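Local coordinates for protein ribonucleoside-diphosphate reductase small chain 2 (Saccharomyces cerevisiae, PDB 1JK0) that pairs with its partner small chain in ribonucleotide reductase, helping it fold and join the large subunits, so that ribonucleotides are converted to the deoxyribonucleotides needed for DNA synthesis, at residues 25-30 against 106-111; 43-48 against 228-233; 53-58 against 216-221; 187-192 against 251-256. All coordinates share one frame; numbering follows the deposited sequence.

Helices 43-54 and 207-232 carry both contact 2 and contact 3, whose centres lie about 17 Å apart. Contact 1 adjoins contact 2 at one end of the helical bundle, their centres about 12 Å apart: Leu108 CD2 of contact 1 packs 3.9 Å from Leu230 CD1 of contact 2. Contact 4 lies across the chain's centre, about 30 Å from contact 1 centre to centre, yet it touches contact 3, where Arg220 NH2 approaches Gln190 OE1 at 3.6 Å. Contacts 3 and 4 both reach the predicted active-site Tyr131, whose side chain is about 4 Å from that of Ile216 and about 5 Å from that of Gln190. Contacts 1 and 2 lie away from this site.

Contact 1. Residues 25-30 against 106-111; sequences EILLME and AQLQNP
Leu27 and Leu108 form the packed side of this contact, where an irregular N-terminal loop meets an inverse gamma turn centred on Gln109, between helices 101-107 and 111-138 of the ferritin-like small-chain fold. Their side chains cross obliquely, with Leu108 CD1 3.7 Å from Leu27 CG. Behind them Leu108 runs on into the bundle, against Tyr117, Tyr175 and Phe226. Beside this apolar pair the backbones are joined by a weak hydrogen bond from Gln109 N to Leu27 O, 3.4 Å long. The other side is looser. Met29 and Glu30 are exposed and start away from the turn, Glu30 being poorly ordered, while Gln109 reaches over with CG 3.5 Å from Leu28 O. Gln107 meets Leu28 through its carbonyl oxygen and CB, while its OE1 is bonded by Arg178 of helix 175-188. Leu28 holds CG anti to its own carbonyl carbon (chi1 -58°), and though its CB leads away from the turn, CD2 ends 3.7 Å from Gln107 O.

Contact 2. Residues 43-48 against 228-233; sequences HEIWAA and CLLFAH
Ile45 CG2 touches two leucine methyls of the facing helix, 3.8 Å from Leu229 CD2 and 3.8 Å from Leu230 CD2. The isoleucine side chain crosses each leucine at about a right angle. The helices behind them, 43-54 and 207-232 of the small-chain bundle, run antiparallel at 176° with their local axes 10.5 Å apart. Leu229 starts toward the facing helix: CG lies anti to its backbone N (chi1 168°), CD1 comes 3.9 Å from Glu44 CB, and CD2 passes over the Ile45 backbone to within 4.2 Å of Ala48 CB. Leu230 starts off to the side but brings CD2 to Ile45; it also meets Tyr117, Tyr175 and Leu179. At the other margin Glu44 and His233 reach toward each other tip to tip, the carboxylate turned only 7° from the imidazole plane. OE1 of Glu44 sits at the ring edge, near its plane, beside His233 CD2 and 3.2 Å from NE2, at an angle too poor for a hydrogen bond. Leu229 O covers one ring face, 3.5 Å above its centre. The chemistry is therefore an apolar seam with a polar margin, where the nearby carboxylate would probably stabilise a protonated imidazole by charge alone, without a directed bond.

Contact 3. Residues 53-58 against 216-221; sequences EASFWT and ICRDRG
Trp57 NE1 gives Asp219 OD2 a nearly straight hydrogen bond, 2.8 Å long with an N-H...O angle of 173°. The oxygen lies close to the indole plane and accepts through its syn lone pair, while the carboxylate as a whole is turned 42° from the ring. Farther along the indole edge, Ile216 CG1 lies 3.9 Å from Trp57 CZ2 and equally far from CH2, its side chain crossing the tryptophan at about a right angle. The second carboxylate oxygen is held from within the helix: Arg218 NH2 forms a salt bridge to Asp219 OD1 at 2.6 Å, and NE adds a weak bond. A bend at chi3 (50°) brings NE back for this grip. Ser55 CB lies over one face of the guanidinium, 3.9 Å from NH2, whereas Ser55 OG bonds back to Val52 O in the last turn of helix 43-54. The Trp-Asp pair probably matches that of class I small chains, where with an iron-ligand histidine it belongs to the proposed radical-transfer path. In this chain Tyr127 appears to stand in the histidine's place; its OH hydrogen-bonds Asp219 OD2, and its ring meets the indole at a shallow angle. One turn from Ile216, Arg220 forms a salt bridge with Glu124 of helix 111-138, a basic group where active relatives probably place an acidic iron ligand. Ile216 itself packs against Tyr131, the predicted active-site residue.

Contact 4. Residues 187-192 against 251-256; sequences GIFQAG and VEIEKE
Glu254 and Phe189 meet where the chain breaks between helices 175-188 and 191-200, facing the regular helix 240-258. Glu254 CB points toward this break, and CG, anti to the backbone N (chi1 165°), comes 3.5 Å from Phe189 O. A bend at chi2 (55°) then sets CD beside the same carbonyl, at a spacing too close to be trusted in this model. The two carboxylate oxygens split from there. OE1 is modelled 2.5 Å from Phe189 O, a spacing as doubtful as that of CD. OE2 lies 3.4 Å from Phe189 O and 3.6 Å from Gly192 N at the start of helix 191-200. Gly192 has no side chain to stand between OE2 and the backbone. The N-terminal end of helix 191-200 might ease a negative charge on Glu254, whereas the adjacent Phe189 carbonyl oxygen would tend to oppose it. Two apolar contacts accompany the acid. Ile188 CG2 packs on Val251 CG2 at 4.0 Å, the two side chains crossing at about a right angle. The Phe189 ring leans obliquely on Ile253, CE2 being 4.1 Å from Ile253 CG2, and also touches Ala250 and Tyr257. Two further helices pack on this layer: 277-288, through Leu285 on Ile188 and Ile278 on Val251 and Glu254, and 155-166, through Lys160 on Phe189 and Phe163 on Ile253.

Contact 1. Residues 25-30 against 106-111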
loop_
_atom_site.group_PDB
_atom_site.type_symbol
_atom_site.label_atom_id
_atom_site.label_comp_id
_atom_site.label_asym_id
_atom_site.label_seq_id
_atom_site.Cartn_x
_atom_site.Cartn_y
_atom_site.Cartn_z
ATOM N N GLU B 25 -23.158 -3.767 -12.571
ATOM C CA GLU B 25 -21.795 -3.421 -12.972
ATOM C C GLU B 25 -20.801 -4.391 -12.326
ATOM O O GLU B 25 -20.556 -4.352 -11.118
ATOM C CB GLU B 25 -21.448 -1.983 -12.570
ATOM C CG GLU B 25 -22.317 -0.882 -13.190
ATOM C CD GLU B 25 -22.261 -0.813 -14.721
ATOM O OE1 GLU B 25 -21.233 -1.189 -15.326
ATOM O OE2 GLU B 25 -23.257 -0.355 -15.322
ATOM N N ILE B 26 -20.244 -5.268 -13.154
ATOM C CA ILE B 26 -19.275 -6.271 -12.727
ATOM C C ILE B 26 -18.057 -5.583 -12.125
ATOM O O ILE B 26 -17.353 -6.144 -11.291
ATOM C CB ILE B 26 -18.819 -7.123 -13.934
ATOM C CG1 ILE B 26 -18.001 -6.261 -14.896
ATOM C CG2 ILE B 26 -20.025 -7.665 -14.678
ATOM C CD1 ILE B 26 -17.454 -7.010 -16.085
ATOM N N LEU B 27 -17.828 -4.355 -12.570
ATOM C CA LEU B 27 -16.714 -3.530 -12.128
ATOM C C LEU B 27 -16.859 -3.201 -10.649
ATOM O O LEU B 27 -15.926 -3.358 -9.874
ATOM C CB LEU B 27 -16.702 -2.242 -12.954
ATOM C CG LEU B 27 -15.368 -1.650 -13.401
ATOM C CD1 LEU B 27 -14.580 -2.683 -14.166
ATOM C CD2 LEU B 27 -15.623 -0.435 -14.258
ATOM N N LEU B 28 -18.047 -2.744 -10.272
ATOM C CA LEU B 28 -18.347 -2.379 -8.891
ATOM C C LEU B 28 -18.771 -3.597 -8.113
ATOM O O LEU B 28 -18.850 -3.574 -6.888
ATOM C CB LEU B 28 -19.483 -1.368 -8.856
ATOM C CG LEU B 28 -19.202 -0.100 -9.647
ATOM C CD1 LEU B 28 -20.510 0.646 -9.872
ATOM C CD2 LEU B 28 -18.176 0.749 -8.897
ATOM N N MET B 29 -19.052 -4.661 -8.849
ATOM C CA MET B 29 -19.501 -5.911 -8.264
ATOM C C MET B 29 -18.366 -6.659 -7.592
ATOM O O MET B 29 -17.207 -6.244 -7.639
ATOM C CB MET B 29 -20.111 -6.792 -9.349
ATOM C CG MET B 29 -21.497 -7.309 -9.049
ATOM S SD MET B 29 -22.226 -7.990 -10.553
ATOM C CE MET B 29 -21.384 -9.601 -10.627
ATOM N N GLU B 30 -18.723 -7.779 -6.974
ATOM C CA GLU B 30 -17.767 -8.628 -6.282
ATOM C C GLU B 30 -16.889 -9.393 -7.264
ATOM O O GLU B 30 -17.186 -9.478 -8.458
ATOM C CB GLU B 30 -18.508 -9.624 -5.385
ATOM C CG GLU B 30 -19.348 -8.980 -4.292
ATOM C CD GLU B 30 -20.157 -10.002 -3.515
ATOM O OE1 GLU B 30 -19.579 -11.045 -3.127
ATOM O OE2 GLU B 30 -21.365 -9.759 -3.281
ATOM N N ALA B 106 -11.650 1.809 -3.331
ATOM C CA ALA B 106 -12.470 0.956 -2.491
ATOM C C ALA B 106 -13.712 0.473 -3.239
ATOM O O ALA B 106 -14.297 -0.561 -2.906
ATOM C CB ALA B 106 -12.873 1.708 -1.238
ATOM N N GLN B 107 -14.106 1.212 -4.265
ATOM C CA GLN B 107 -15.278 0.849 -5.034
ATOM C C GLN B 107 -14.962 -0.113 -6.171
ATOM O O GLN B 107 -15.805 -0.916 -6.568
ATOM C CB GLN B 107 -15.915 2.110 -5.580
ATOM C CG GLN B 107 -16.165 3.146 -4.519
ATOM C CD GLN B 107 -17.068 4.242 -4.999
ATOM O OE1 GLN B 107 -18.225 3.993 -5.318
ATOM N NE2 GLN B 107 -16.547 5.465 -5.059
ATOM N N LEU B 108 -13.747 -0.022 -6.693
ATOM C CA LEU B 108 -13.298 -0.870 -7.785
ATOM C C LEU B 108 -12.874 -2.226 -7.215
ATOM O O LEU B 108 -11.747 -2.379 -6.738
ATOM C CB LEU B 108 -12.128 -0.185 -8.476
ATOM C CG LEU B 108 -11.706 -0.770 -9.814
ATOM C CD1 LEU B 108 -12.871 -0.820 -10.778
ATOM C CD2 LEU B 108 -10.592 0.071 -10.366
ATOM N N GLN B 109 -13.769 -3.211 -7.282
ATOM C CA GLN B 109 -13.514 -4.540 -6.718
ATOM C C GLN B 109 -12.653 -5.560 -7.477
ATOM O O GLN B 109 -13.169 -6.575 -7.942
ATOM C CB GLN B 109 -14.848 -5.214 -6.374
ATOM C CG GLN B 109 -15.767 -4.385 -5.483
ATOM C CD GLN B 109 -15.219 -4.192 -4.077
ATOM O OE1 GLN B 109 -15.167 -5.131 -3.276
ATOM N NE2 GLN B 109 -14.797 -2.968 -3.775
ATOM N N ASN B 110 -11.353 -5.307 -7.600
ATOM C CA ASN B 110 -10.444 -6.259 -8.233
ATOM C C ASN B 110 -8.972 -5.885 -8.033
ATOM O O ASN B 110 -8.619 -4.705 -7.909
ATOM C CB ASN B 110 -10.770 -6.456 -9.718
ATOM C CG ASN B 110 -10.667 -5.191 -10.518
ATOM O OD1 ASN B 110 -11.631 -4.440 -10.626
ATOM N ND2 ASN B 110 -9.492 -4.939 -11.088
ATOM N N PRO B 111 -8.089 -6.900 -8.002
ATOM C CA PRO B 111 -6.645 -6.737 -7.807
ATOM C C PRO B 111 -6.023 -5.846 -8.863
ATOM O O PRO B 111 -5.113 -5.068 -8.578
ATOM C CB PRO B 111 -6.108 -8.161 -7.908
ATOM C CG PRO B 111 -7.336 -9.046 -7.781
ATOM C CD PRO B 111 -8.394 -8.265 -8.460
#

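Contact 2. Residues 43-48 against 228-233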
loop_
_atom_site.group_PDB
_atom_site.type_symbol
_atom_site.label_atom_id
_atom_site.label_comp_id
_atom_site.label_asym_id
_atom_site.label_seq_id
_atom_site.Cartn_x
_atom_site.Cartn_y
_atom_site.Cartn_z
ATOM N N HIS B 43 -7.734 -7.364 -18.331
ATOM C CA HIS B 43 -6.557 -7.098 -19.149
ATOM C C HIS B 43 -6.252 -5.631 -19.363
ATOM O O HIS B 43 -5.107 -5.208 -19.283
ATOM C CB HIS B 43 -6.707 -7.800 -20.494
ATOM C CG HIS B 43 -6.890 -9.279 -20.379
ATOM N ND1 HIS B 43 -5.943 -10.103 -19.813
ATOM C CD2 HIS B 43 -7.927 -10.081 -20.720
ATOM C CE1 HIS B 43 -6.388 -11.347 -19.806
ATOM N NE2 HIS B 43 -7.591 -11.360 -20.352
ATOM N N GLU B 44 -7.294 -4.867 -19.639
ATOM C CA GLU B 44 -7.187 -3.437 -19.884
ATOM C C GLU B 44 -6.620 -2.648 -18.709
ATOM O O GLU B 44 -5.594 -1.985 -18.864
ATOM C CB GLU B 44 -8.559 -2.864 -20.270
ATOM C CG GLU B 44 -9.756 -3.839 -20.120
ATOM C CD GLU B 44 -10.034 -4.311 -18.688
ATOM O OE1 GLU B 44 -11.181 -4.199 -18.230
ATOM O OE2 GLU B 44 -9.122 -4.798 -18.014
ATOM N N ILE B 45 -7.266 -2.703 -17.542
ATOM C CA ILE B 45 -6.738 -1.946 -16.408
ATOM C C ILE B 45 -5.368 -2.476 -15.992
ATOM O O ILE B 45 -4.525 -1.694 -15.548
ATOM C CB ILE B 45 -7.705 -1.919 -15.176
ATOM C CG1 ILE B 45 -7.879 -3.308 -14.605
ATOM C CG2 ILE B 45 -9.072 -1.389 -15.578
ATOM C CD1 ILE B 45 -8.968 -3.370 -13.552
ATOM N N TRP B 46 -5.135 -3.783 -16.168
ATOM C CA TRP B 46 -3.841 -4.398 -15.808
ATOM C C TRP B 46 -2.717 -3.814 -16.663
ATOM O O TRP B 46 -1.650 -3.467 -16.145
ATOM C CB TRP B 46 -3.890 -5.931 -15.988
ATOM C CG TRP B 46 -2.672 -6.744 -15.494
ATOM C CD1 TRP B 46 -1.928 -7.637 -16.240
ATOM C CD2 TRP B 46 -2.176 -6.858 -14.150
ATOM N NE1 TRP B 46 -1.020 -8.300 -15.443
ATOM C CE2 TRP B 46 -1.148 -7.842 -14.158
ATOM C CE3 TRP B 46 -2.498 -6.237 -12.940
ATOM C CZ2 TRP B 46 -0.449 -8.209 -13.000
ATOM C CZ3 TRP B 46 -1.793 -6.613 -11.782
ATOM C CH2 TRP B 46 -0.787 -7.588 -11.827
ATOM N N ALA B 47 -2.956 -3.711 -17.969
ATOM C CA ALA B 47 -1.958 -3.158 -18.877
ATOM C C ALA B 47 -1.767 -1.695 -18.501
ATOM O O ALA B 47 -0.681 -1.141 -18.666
ATOM C CB ALA B 47 -2.416 -3.284 -20.309
ATOM N N ALA B 48 -2.822 -1.066 -17.989
ATOM C CA ALA B 48 -2.693 0.326 -17.572
ATOM C C ALA B 48 -1.760 0.377 -16.362
ATOM O O ALA B 48 -0.895 1.245 -16.272
ATOM C CB ALA B 48 -4.050 0.907 -17.214
ATOM N N CYS B 228 -11.070 7.210 -17.666
ATOM C CA CYS B 228 -11.783 7.138 -18.935
ATOM C C CYS B 228 -11.878 5.671 -19.322
ATOM O O CYS B 228 -12.807 5.254 -20.002
ATOM C CB CYS B 228 -11.049 7.923 -20.015
ATOM S SG CYS B 228 -11.270 9.702 -19.862
ATOM N N LEU B 229 -10.900 4.892 -18.874
ATOM C CA LEU B 229 -10.875 3.466 -19.141
ATOM C C LEU B 229 -11.923 2.754 -18.292
ATOM O O LEU B 229 -12.601 1.849 -18.772
ATOM C CB LEU B 229 -9.499 2.890 -18.831
ATOM C CG LEU B 229 -9.469 1.364 -18.795
ATOM C CD1 LEU B 229 -9.960 0.820 -20.114
ATOM C CD2 LEU B 229 -8.063 0.893 -18.499
ATOM N N LEU B 230 -12.048 3.139 -17.026
ATOM C CA LEU B 230 -13.046 2.509 -16.174
ATOM C C LEU B 230 -14.407 2.872 -16.739
ATOM O O LEU B 230 -15.197 1.998 -17.110
ATOM C CB LEU B 230 -12.926 3.002 -14.732
ATOM C CG LEU B 230 -11.635 2.552 -14.046
ATOM C CD1 LEU B 230 -11.610 3.064 -12.626
ATOM C CD2 LEU B 230 -11.544 1.032 -14.074
ATOM N N PHE B 231 -14.663 4.172 -16.823
ATOM C CA PHE B 231 -15.920 4.660 -17.362
ATOM C C PHE B 231 -16.300 3.841 -18.600
ATOM O O PHE B 231 -17.387 3.266 -18.673
ATOM C CB PHE B 231 -15.790 6.132 -17.752
ATOM C CG PHE B 231 -17.087 6.758 -18.176
ATOM C CD1 PHE B 231 -18.006 7.196 -17.226
ATOM C CD2 PHE B 231 -17.402 6.881 -19.523
ATOM C CE1 PHE B 231 -19.218 7.747 -17.612
ATOM C CE2 PHE B 231 -18.610 7.428 -19.923
ATOM C CZ PHE B 231 -19.522 7.863 -18.969
ATOM N N ALA B 232 -15.388 3.779 -19.563
ATOM C CA ALA B 232 -15.632 3.040 -20.792
ATOM C C ALA B 232 -16.202 1.654 -20.548
ATOM O O ALA B 232 -17.022 1.172 -21.319
ATOM C CB ALA B 232 -14.354 2.931 -21.585
ATOM N N HIS B 233 -15.786 1.008 -19.471
ATOM C CA HIS B 233 -16.280 -0.331 -19.194
ATOM C C HIS B 233 -17.580 -0.373 -18.407
ATOM O O HIS B 233 -18.023 -1.432 -17.980
ATOM C CB HIS B 233 -15.190 -1.141 -18.492
ATOM C CG HIS B 233 -13.977 -1.346 -19.340
ATOM N ND1 HIS B 233 -13.915 -0.926 -20.652
ATOM C CD2 HIS B 233 -12.777 -1.911 -19.071
ATOM C CE1 HIS B 233 -12.731 -1.219 -21.154
ATOM N NE2 HIS B 233 -12.020 -1.818 -20.215
#

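Contact 3. Residues 53-58 against 216-221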
loop_
_atom_site.group_PDB
_atom_site.type_symbol
_atom_site.label_atom_id
_atom_site.label_comp_id
_atom_site.label_asym_id
_atom_site.label_seq_id
_atom_site.Cartn_x
_atom_site.Cartn_y
_atom_site.Cartn_z
ATOM N N GLU B 53 3.630 1.391 -13.845
ATOM C CA GLU B 53 4.641 0.722 -13.021
ATOM C C GLU B 53 6.015 0.834 -13.708
ATOM O O GLU B 53 7.037 1.003 -13.046
ATOM C CB GLU B 53 4.290 -0.761 -12.806
ATOM C CG GLU B 53 5.071 -1.469 -11.659
ATOM C CD GLU B 53 4.868 -2.996 -11.608
ATOM O OE1 GLU B 53 3.910 -3.513 -12.226
ATOM O OE2 GLU B 53 5.665 -3.690 -10.941
ATOM N N ALA B 54 6.035 0.756 -15.032
ATOM C CA ALA B 54 7.286 0.855 -15.780
ATOM C C ALA B 54 7.896 2.253 -15.766
ATOM O O ALA B 54 9.109 2.398 -15.922
ATOM C CB ALA B 54 7.070 0.422 -17.220
ATOM N N SER B 55 7.067 3.276 -15.575
ATOM C CA SER B 55 7.545 4.654 -15.566
ATOM C C SER B 55 7.973 5.161 -14.193
ATOM O O SER B 55 8.339 6.334 -14.050
ATOM C CB SER B 55 6.457 5.585 -16.098
ATOM O OG SER B 55 5.468 5.855 -15.095
ATOM N N PHE B 56 7.915 4.299 -13.185
ATOM C CA PHE B 56 8.302 4.688 -11.837
ATOM C C PHE B 56 9.602 5.521 -11.776
ATOM O O PHE B 56 10.664 5.083 -12.221
ATOM C CB PHE B 56 8.439 3.435 -10.978
ATOM C CG PHE B 56 9.005 3.688 -9.617
ATOM C CD1 PHE B 56 8.263 4.360 -8.654
ATOM C CD2 PHE B 56 10.286 3.276 -9.302
ATOM C CE1 PHE B 56 8.791 4.619 -7.388
ATOM C CE2 PHE B 56 10.823 3.527 -8.046
ATOM C CZ PHE B 56 10.073 4.205 -7.086
ATOM N N TRP B 57 9.506 6.729 -11.229
ATOM C CA TRP B 57 10.662 7.607 -11.088
ATOM C C TRP B 57 10.630 8.235 -9.688
ATOM O O TRP B 57 9.613 8.172 -8.979
ATOM C CB TRP B 57 10.646 8.704 -12.159
ATOM C CG TRP B 57 9.392 9.538 -12.178
ATOM C CD1 TRP B 57 8.170 9.183 -12.686
ATOM C CD2 TRP B 57 9.234 10.864 -11.642
ATOM N NE1 TRP B 57 7.267 10.205 -12.501
ATOM C CE2 TRP B 57 7.893 11.247 -11.867
ATOM C CE3 TRP B 57 10.098 11.763 -10.994
ATOM C CZ2 TRP B 57 7.396 12.499 -11.469
ATOM C CZ3 TRP B 57 9.607 13.000 -10.599
ATOM C CH2 TRP B 57 8.265 13.360 -10.840
ATOM N N THR B 58 11.737 8.844 -9.285
ATOM C CA THR B 58 11.800 9.449 -7.964
ATOM C C THR B 58 12.391 10.864 -7.983
ATOM O O THR B 58 12.896 11.331 -9.010
ATOM C CB THR B 58 12.630 8.580 -7.025
ATOM O OG1 THR B 58 13.963 8.455 -7.542
ATOM C CG2 THR B 58 11.989 7.189 -6.889
ATOM N N ILE B 216 5.257 14.460 -14.362
ATOM C CA ILE B 216 4.009 14.616 -13.642
ATOM C C ILE B 216 2.869 14.724 -14.649
ATOM O O ILE B 216 1.820 14.087 -14.499
ATOM C CB ILE B 216 4.073 15.869 -12.714
ATOM C CG1 ILE B 216 5.187 15.669 -11.679
ATOM C CG2 ILE B 216 2.736 16.094 -12.015
ATOM C CD1 ILE B 216 5.394 16.833 -10.729
ATOM N N CYS B 217 3.096 15.498 -15.699
ATOM C CA CYS B 217 2.087 15.688 -16.714
ATOM C C CYS B 217 1.817 14.364 -17.389
ATOM O O CYS B 217 0.673 14.036 -17.675
ATOM C CB CYS B 217 2.557 16.714 -17.744
ATOM S SG CYS B 217 1.223 17.460 -18.683
ATOM N N ARG B 218 2.863 13.593 -17.648
ATOM C CA ARG B 218 2.661 12.298 -18.291
ATOM C C ARG B 218 1.828 11.354 -17.395
ATOM O O ARG B 218 0.871 10.721 -17.856
ATOM C CB ARG B 218 4.008 11.646 -18.616
ATOM C CG ARG B 218 3.888 10.358 -19.431
ATOM C CD ARG B 218 5.082 9.454 -19.191
ATOM N NE ARG B 218 5.291 9.308 -17.758
ATOM C CZ ARG B 218 6.426 9.597 -17.138
ATOM N NH1 ARG B 218 7.462 10.037 -17.833
ATOM N NH2 ARG B 218 6.510 9.476 -15.819
ATOM N N ASP B 219 2.191 11.279 -16.113
ATOM C CA ASP B 219 1.498 10.423 -15.162
ATOM C C ASP B 219 0.092 10.927 -14.875
ATOM O O ASP B 219 -0.852 10.133 -14.733
ATOM C CB ASP B 219 2.273 10.347 -13.846
ATOM C CG ASP B 219 3.710 9.905 -14.038
ATOM O OD1 ASP B 219 4.026 9.355 -15.124
ATOM O OD2 ASP B 219 4.518 10.097 -13.098
ATOM N N ARG B 220 -0.054 12.245 -14.769
ATOM C CA ARG B 220 -1.367 12.812 -14.486
ATOM C C ARG B 220 -2.280 12.475 -15.657
ATOM O O ARG B 220 -3.468 12.208 -15.484
ATOM C CB ARG B 220 -1.252 14.325 -14.272
ATOM C CG ARG B 220 -0.616 14.723 -12.932
ATOM C CD ARG B 220 -1.543 14.373 -11.780
ATOM N NE ARG B 220 -0.940 14.524 -10.454
ATOM C CZ ARG B 220 -0.436 15.654 -9.961
ATOM N NH1 ARG B 220 0.077 15.667 -8.738
ATOM N NH2 ARG B 220 -0.429 16.765 -10.684
ATOM N N GLY B 221 -1.702 12.466 -16.850
ATOM C CA GLY B 221 -2.476 12.136 -18.023
ATOM C C GLY B 221 -2.975 10.719 -17.897
ATOM O O GLY B 221 -4.166 10.460 -18.099
#

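Contact 4. Residues 187-192 against 251-256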
loop_
_atom_site.group_PDB
_atom_site.type_symbol
_atom_site.label_atom_id
_atom_site.label_comp_id
_atom_site.label_asym_id
_atom_site.label_seq_id
_atom_site.Cartn_x
_atom_site.Cartn_y
_atom_site.Cartn_z
ATOM N N GLY B 187 -7.233 15.708 -14.968
ATOM C CA GLY B 187 -6.709 16.210 -16.227
ATOM C C GLY B 187 -7.067 17.633 -16.596
ATOM O O GLY B 187 -6.222 18.368 -17.105
ATOM N N ILE B 188 -8.311 18.026 -16.356
ATOM C CA ILE B 188 -8.730 19.380 -16.681
ATOM C C ILE B 188 -8.009 20.364 -15.780
ATOM O O ILE B 188 -7.084 21.044 -16.210
ATOM C CB ILE B 188 -10.254 19.577 -16.496
ATOM C CG1 ILE B 188 -11.021 18.585 -17.373
ATOM C CG2 ILE B 188 -10.638 21.009 -16.866
ATOM C CD1 ILE B 188 -12.523 18.687 -17.247
ATOM N N PHE B 189 -8.427 20.411 -14.519
ATOM C CA PHE B 189 -7.854 21.323 -13.543
ATOM C C PHE B 189 -6.451 21.845 -13.777
ATOM O O PHE B 189 -6.250 22.723 -14.616
ATOM C CB PHE B 189 -7.946 20.740 -12.143
ATOM C CG PHE B 189 -9.218 21.088 -11.455
ATOM C CD1 PHE B 189 -10.423 20.553 -11.893
ATOM C CD2 PHE B 189 -9.229 22.016 -10.419
ATOM C CE1 PHE B 189 -11.624 20.936 -11.318
ATOM C CE2 PHE B 189 -10.427 22.412 -9.833
ATOM C CZ PHE B 189 -11.631 21.870 -10.287
ATOM N N GLN B 190 -5.473 21.322 -13.055
ATOM C CA GLN B 190 -4.119 21.838 -13.193
ATOM C C GLN B 190 -3.471 21.857 -14.578
ATOM O O GLN B 190 -2.257 22.011 -14.688
ATOM C CB GLN B 190 -3.218 21.119 -12.208
ATOM C CG GLN B 190 -3.645 21.327 -10.782
ATOM C CD GLN B 190 -2.794 20.547 -9.830
ATOM O OE1 GLN B 190 -2.793 19.320 -9.859
ATOM N NE2 GLN B 190 -2.048 21.249 -8.981
ATOM N N ALA B 191 -4.270 21.719 -15.635
ATOM C CA ALA B 191 -3.730 21.740 -16.992
ATOM C C ALA B 191 -3.007 23.064 -17.207
ATOM O O ALA B 191 -1.992 23.131 -17.910
ATOM C CB ALA B 191 -4.851 21.577 -18.015
ATOM N N GLY B 192 -3.545 24.114 -16.591
ATOM C CA GLY B 192 -2.940 25.427 -16.697
ATOM C C GLY B 192 -1.509 25.400 -16.197
ATOM O O GLY B 192 -0.602 25.885 -16.871
ATOM N N VAL B 251 -13.915 23.641 -15.923
ATOM C CA VAL B 251 -13.203 24.507 -16.844
ATOM C C VAL B 251 -13.378 25.936 -16.341
ATOM O O VAL B 251 -12.492 26.769 -16.495
ATOM C CB VAL B 251 -13.745 24.367 -18.282
ATOM C CG1 VAL B 251 -13.020 25.326 -19.206
ATOM C CG2 VAL B 251 -13.556 22.937 -18.765
ATOM N N GLU B 252 -14.519 26.213 -15.721
ATOM C CA GLU B 252 -14.765 27.545 -15.179
ATOM C C GLU B 252 -13.928 27.737 -13.919
ATOM O O GLU B 252 -13.294 28.778 -13.739
ATOM C CB GLU B 252 -16.248 27.740 -14.845
ATOM C CG GLU B 252 -17.175 27.747 -16.057
ATOM C CD GLU B 252 -18.645 27.807 -15.660
ATOM O OE1 GLU B 252 -19.511 27.628 -16.548
ATOM O OE2 GLU B 252 -18.933 28.035 -14.463
ATOM N N ILE B 253 -13.927 26.731 -13.050
ATOM C CA ILE B 253 -13.162 26.808 -11.816
ATOM C C ILE B 253 -11.668 26.803 -12.135
ATOM O O ILE B 253 -10.853 27.189 -11.299
ATOM C CB ILE B 253 -13.482 25.622 -10.869
ATOM C CG1 ILE B 253 -14.992 25.515 -10.630
ATOM C CG2 ILE B 253 -12.773 25.818 -9.530
ATOM C CD1 ILE B 253 -15.387 24.421 -9.642
ATOM N N GLU B 254 -11.304 26.371 -13.343
ATOM C CA GLU B 254 -9.894 26.338 -13.735
ATOM C C GLU B 254 -9.415 27.681 -14.261
ATOM O O GLU B 254 -8.455 28.242 -13.740
ATOM C CB GLU B 254 -9.642 25.266 -14.798
ATOM C CG GLU B 254 -8.295 25.394 -15.538
ATOM C CD GLU B 254 -7.083 25.435 -14.609
ATOM O OE1 GLU B 254 -7.128 24.788 -13.541
ATOM O OE2 GLU B 254 -6.076 26.096 -14.957
ATOM N N LYS B 255 -10.078 28.182 -15.300
ATOM C CA LYS B 255 -9.726 29.467 -15.898
ATOM C C LYS B 255 -9.572 30.492 -14.786
ATOM O O LYS B 255 -8.650 31.314 -14.797
ATOM C CB LYS B 255 -10.830 29.919 -16.849
ATOM C CG LYS B 255 -11.182 28.895 -17.908
ATOM C CD LYS B 255 -12.502 29.223 -18.602
ATOM C CE LYS B 255 -13.668 29.249 -17.612
ATOM N NZ LYS B 255 -15.006 29.317 -18.274
ATOM N N GLU B 256 -10.487 30.421 -13.824
ATOM C CA GLU B 256 -10.503 31.321 -12.680
ATOM C C GLU B 256 -9.111 31.598 -12.105
ATOM O O GLU B 256 -8.390 32.465 -12.608
ATOM C CB GLU B 256 -11.416 30.751 -11.596
ATOM C CG GLU B 256 -11.553 31.623 -10.379
ATOM C CD GLU B 256 -12.464 31.005 -9.351
ATOM O OE1 GLU B 256 -13.638 30.751 -9.688
ATOM O OE2 GLU B 256 -12.007 30.767 -8.213
#